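Side-chain contacts in fumarylacetoacetate hydrolase (Burkholderia xenovorans, PDB 5TI1), which probably hydrolyses fumarylacetoacetate to fumarate and acetoacetate, the last step of phenylalanine and tyrosine breakdown, with the help of a bound magnesium ion: residues D126-L129 with R130-L134; H160-N163 with V164-F168. All coordinates share one frame; numbering follows the deposited sequence.

Interaction 1. Residues D126-L129 with R130-L134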
loop_
_atom_site.group_PDB
_atom_site.type_symbol
_atom_site.label_atom_id
_atom_site.label_comp_id
_atom_site.label_asym_id
_atom_site.label_seq_id
_atom_site.Cartn_x
_atom_site.Cartn_y
_atom_site.Cartn_z
ATOM N N ASP B 126 14.995 -34.293 -25.871
ATOM C CA ASP B 126 14.751 -35.086 -24.668
ATOM C C ASP B 126 13.239 -35.163 -24.487
ATOM O O ASP B 126 12.627 -34.304 -23.847
ATOM C CB ASP B 126 15.442 -34.466 -23.456
ATOM C CG ASP B 126 15.305 -35.313 -22.201
ATOM O OD1 ASP B 126 14.604 -36.342 -22.239
ATOM O OD2 ASP B 126 15.915 -34.957 -21.174
ATOM N N ALA B 127 12.634 -36.219 -25.047
ATOM C CA ALA B 127 11.176 -36.322 -25.060
ATOM C C ALA B 127 10.597 -36.399 -23.648
ATOM O O ALA B 127 9.548 -35.802 -23.370
ATOM C CB ALA B 127 10.742 -37.538 -25.881
ATOM N N GLU B 128 11.253 -37.132 -22.747
ATOM C CA GLU B 128 10.697 -37.316 -21.409
ATOM C C GLU B 128 10.670 -36.000 -20.640
ATOM O O GLU B 128 9.624 -35.592 -20.121
ATOM C CB GLU B 128 11.495 -38.377 -20.648
ATOM C CG GLU B 128 10.841 -38.858 -19.348
ATOM C CD GLU B 128 11.035 -37.901 -18.175
ATOM O OE1 GLU B 128 12.031 -37.151 -18.171
ATOM O OE2 GLU B 128 10.188 -37.896 -17.256
ATOM N N LEU B 129 11.816 -35.325 -20.549
ATOM C CA LEU B 129 11.862 -34.050 -19.841
ATOM C C LEU B 129 10.961 -33.021 -20.511
ATOM O O LEU B 129 10.279 -32.242 -19.834
ATOM C CB LEU B 129 13.299 -33.539 -19.776
ATOM C CG LEU B 129 13.471 -32.189 -19.078
ATOM C CD1 LEU B 129 13.058 -32.290 -17.612
ATOM C CD2 LEU B 129 14.905 -31.691 -19.226
ATOM N N ARG B 130 10.939 -33.019 -21.845
ATOM C CA ARG B 130 10.101 -32.080 -22.584
ATOM C C ARG B 130 8.622 -32.336 -22.318
ATOM O O ARG B 130 7.834 -31.390 -22.177
ATOM C CB ARG B 130 10.428 -32.182 -24.072
ATOM C CG ARG B 130 9.730 -31.202 -24.977
ATOM C CD ARG B 130 10.273 -31.365 -26.385
ATOM N NE ARG B 130 9.344 -30.875 -27.396
ATOM C CZ ARG B 130 9.557 -30.960 -28.704
ATOM N NH1 ARG B 130 10.671 -31.520 -29.157
ATOM N NH2 ARG B 130 8.656 -30.488 -29.556
ATOM N N GLY B 131 8.229 -33.609 -22.228
ATOM C CA GLY B 131 6.863 -33.950 -21.860
ATOM C C GLY B 131 6.478 -33.519 -20.458
ATOM O O GLY B 131 5.288 -33.363 -20.170
ATOM N N ARG B 132 7.456 -33.337 -19.574
ATOM C CA ARG B 132 7.209 -32.847 -18.224
ATOM C C ARG B 132 7.391 -31.345 -18.102
ATOM O O ARG B 132 6.565 -30.675 -17.476
ATOM C CB ARG B 132 8.136 -33.541 -17.221
ATOM C CG ARG B 132 7.651 -34.890 -16.756
ATOM C CD ARG B 132 8.427 -35.384 -15.548
ATOM N NE ARG B 132 9.800 -35.757 -15.881
ATOM C CZ ARG B 132 10.874 -35.074 -15.496
ATOM N NH1 ARG B 132 10.737 -33.979 -14.760
ATOM N NH2 ARG B 132 12.083 -35.485 -15.844
ATOM N N ALA B 133 8.454 -30.799 -18.694
ATOM C CA ALA B 133 8.842 -29.420 -18.439
ATOM C C ALA B 133 8.082 -28.409 -19.284
ATOM O O ALA B 133 8.158 -27.208 -18.992
ATOM C CB ALA B 133 10.349 -29.241 -18.659
ATOM N N LEU B 134 7.362 -28.851 -20.312
ATOM C CA LEU B 134 6.566 -27.965 -21.151
ATOM C C LEU B 134 5.094 -28.320 -21.000
ATOM O O LEU B 134 4.692 -29.458 -21.264
ATOM C CB LEU B 134 6.996 -28.050 -22.616
ATOM C CG LEU B 134 7.936 -26.906 -22.994
ATOM C CD1 LEU B 134 9.319 -27.162 -22.425
ATOM C CD2 LEU B 134 7.990 -26.721 -24.491
#
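Arg132 reaches back one helical turn to Glu128 and takes its carboxylate side-on, through NE and NH2. From the backbone outward, Arg132 CB rests 3.6 Å from Leu129 O. CG then runs past the carbonyl of Glu128, and Arg132 CD comes within 3.5 Å of Glu128 OE2. A bend at chi3 (-71°) turns the guanidinium across to the Glu128 carboxylate. There Arg132 NE gives a nearly straight bond of 2.6 Å to Glu128 OE2, which lies in the guanidinium plane, while Arg132 NH2 gives a more bent one of 2.9 Å to Glu128 OE1. Both oxygens are met on their syn sides, although the two flat groups are twisted 35° apart. Arg132 NH2 also passes Leu129 CD1 at 3.8 Å, and Leu129 CA lies over one guanidinium face. Glu128's CB points away from the later turn, and a bend at chi2 brings its carboxylate back.

Beneath this bridge runs the short helix 127-133. Asp126 is its N-cap, with OD1 accepting a long, weak bond from Leu129 N, and Arg130 N and Gly131 N bond to Asp126 O and Ala127 O respectively. Leu129 and Ala133 face inward, Ala133 against Ala70 and Leu71 of helix 68-73. In this bidentate i to i+4 salt bridge, on the helix's exposed side, two oxygens facing two N-H groups restrict the rotation of both charged ends.

Interaction 2. Residues H160-N163 with V164-F168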
loop_
_atom_site.group_PDB
_atom_site.type_symbol
_atom_site.label_atom_id
_atom_site.label_comp_id
_atom_site.label_asym_id
_atom_site.label_seq_id
_atom_site.Cartn_x
_atom_site.Cartn_y
_atom_site.Cartn_z
ATOM N N HIS B 160 -4.731 12.269 -21.662
ATOM C CA HIS B 160 -5.727 11.908 -20.660
ATOM C C HIS B 160 -5.994 13.070 -19.710
ATOM O O HIS B 160 -7.151 13.427 -19.457
ATOM C CB HIS B 160 -5.260 10.680 -19.887
ATOM C CG HIS B 160 -6.194 10.278 -18.789
ATOM N ND1 HIS B 160 -7.379 9.618 -19.030
ATOM C CD2 HIS B 160 -6.131 10.464 -17.449
ATOM C CE1 HIS B 160 -8.001 9.403 -17.884
ATOM N NE2 HIS B 160 -7.269 9.910 -16.910
ATOM N N ALA B 161 -4.928 13.666 -19.162
ATOM C CA ALA B 161 -5.093 14.817 -18.284
ATOM C C ALA B 161 -5.773 15.965 -19.007
ATOM O O ALA B 161 -6.535 16.722 -18.395
ATOM C CB ALA B 161 -3.735 15.264 -17.740
ATOM N N THR B 162 -5.496 16.116 -20.307
ATOM C CA THR B 162 -6.173 17.134 -21.102
ATOM C C THR B 162 -7.649 16.800 -21.272
ATOM O O THR B 162 -8.519 17.642 -21.017
ATOM C CB THR B 162 -5.491 17.277 -22.462
ATOM O OG1 THR B 162 -4.128 17.677 -22.270
ATOM C CG2 THR B 162 -6.203 18.317 -23.314
ATOM N N ASN B 163 -7.951 15.571 -21.704
ATOM C CA ASN B 163 -9.347 15.172 -21.888
ATOM C C ASN B 163 -10.135 15.338 -20.597
ATOM O O ASN B 163 -11.158 16.032 -20.563
ATOM C CB ASN B 163 -9.420 13.724 -22.371
ATOM C CG ASN B 163 -8.990 13.571 -23.815
ATOM O OD1 ASN B 163 -9.088 14.510 -24.603
ATOM N ND2 ASN B 163 -8.506 12.385 -24.168
ATOM N N VAL B 164 -9.648 14.724 -19.515
ATOM C CA VAL B 164 -10.325 14.786 -18.223
ATOM C C VAL B 164 -10.416 16.224 -17.736
ATOM O O VAL B 164 -11.485 16.694 -17.328
ATOM C CB VAL B 164 -9.600 13.895 -17.202
ATOM C CG1 VAL B 164 -10.086 14.190 -15.801
ATOM C CG2 VAL B 164 -9.809 12.434 -17.550
ATOM N N GLY B 165 -9.290 16.943 -17.764
ATOM C CA GLY B 165 -9.292 18.323 -17.316
ATOM C C GLY B 165 -10.215 19.213 -18.121
ATOM O O GLY B 165 -10.798 20.155 -17.577
ATOM N N SER B 166 -10.367 18.932 -19.420
ATOM C CA SER B 166 -11.280 19.723 -20.239
ATOM C C SER B 166 -12.714 19.610 -19.736
ATOM O O SER B 166 -13.464 20.590 -19.757
ATOM C CB SER B 166 -11.193 19.298 -21.705
ATOM O OG SER B 166 -9.972 19.722 -22.289
ATOM N N MET B 167 -13.114 18.425 -19.270
ATOM C CA MET B 167 -14.475 18.277 -18.762
ATOM C C MET B 167 -14.625 18.948 -17.405
ATOM O O MET B 167 -15.677 19.522 -17.100
ATOM C CB MET B 167 -14.852 16.801 -18.668
ATOM C CG MET B 167 -14.574 16.007 -19.921
ATOM S SD MET B 167 -15.049 14.285 -19.707
ATOM C CE MET B 167 -13.919 13.468 -20.832
ATOM N N PHE B 168 -13.582 18.888 -16.581
ATOM C CA PHE B 168 -13.653 19.487 -15.259
ATOM C C PHE B 168 -13.552 21.001 -15.320
ATOM O O PHE B 168 -14.157 21.694 -14.495
ATOM C CB PHE B 168 -12.548 18.923 -14.367
ATOM C CG PHE B 168 -13.037 18.461 -13.039
ATOM C CD1 PHE B 168 -13.501 19.374 -12.106
ATOM C CD2 PHE B 168 -13.053 17.113 -12.724
ATOM C CE1 PHE B 168 -13.964 18.950 -10.876
ATOM C CE2 PHE B 168 -13.511 16.681 -11.497
ATOM C CZ PHE B 168 -13.970 17.599 -10.570
#
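The imidazole of His160 carries Val164 CG2 over one face: the methyl sits 3.8 Å from the ring centroid, a CH-pi contact offset toward the rim, with His160 CE1 its nearest ring atom at 3.5 Å. The ring of Tyr155, predicted to bind substrate, also meets the imidazole, the two planes steeply inclined, and Thr377 touches the side chain as well. The ring extends alongside the next turn because chi1 (177°) sets CG opposite the backbone N; there Val164 CG2, set beside its own backbone N, can cover it.

This is i to i+4 packing on helix 158-168, which follows strand 151-154 of a seven-stranded mixed sheet in the FAH-family C-terminal region. His160 is the predicted proton acceptor, its side chain about 7 Å from the bound magnesium ion. Underneath the methyl, Val164 N bonds to His160 O at 2.8 Å. Glu391 serves the same helix twice, accepting a weak hydrogen bond from His160 ND1 and another bond from Asn163 ND2, while next to it in helix 389-392 Leu390 packs on Val164 and Met167.

Farther round the helix, Thr162 O accepts two bonds from one residue, Ser166 N and Ser166 OG each standing 2.8 Å from Thr162 O. The donors come from opposite faces of the carbonyl plane, OG rising 40° out of it. Chi1 of -72° swings the hydroxyl back beside its own backbone N and over the preceding turn, giving the buried serine oxygen a partner within the helix.

Following the chain from the N terminus, interaction 1 comes first, on helix 127-133 from its N-cap to the first residue of strand 134-136, at the edge of the five-stranded antiparallel sheet. The chain then adds strand 140-143 at that sheet's other edge and enters a seven-stranded mixed sheet through strand 151-154. Interaction 2 follows in helix 158-168. Each contact closes a single helical turn within one continuous run of chain, so the two stand in series, neither nested nor crossed, on opposite sides of the chain's centre. The first joins its helix to helix 68-73; the second lies on a helix that packs on helix 389-392 and holds His160, about 7 Å from the magnesium ion by its side chain.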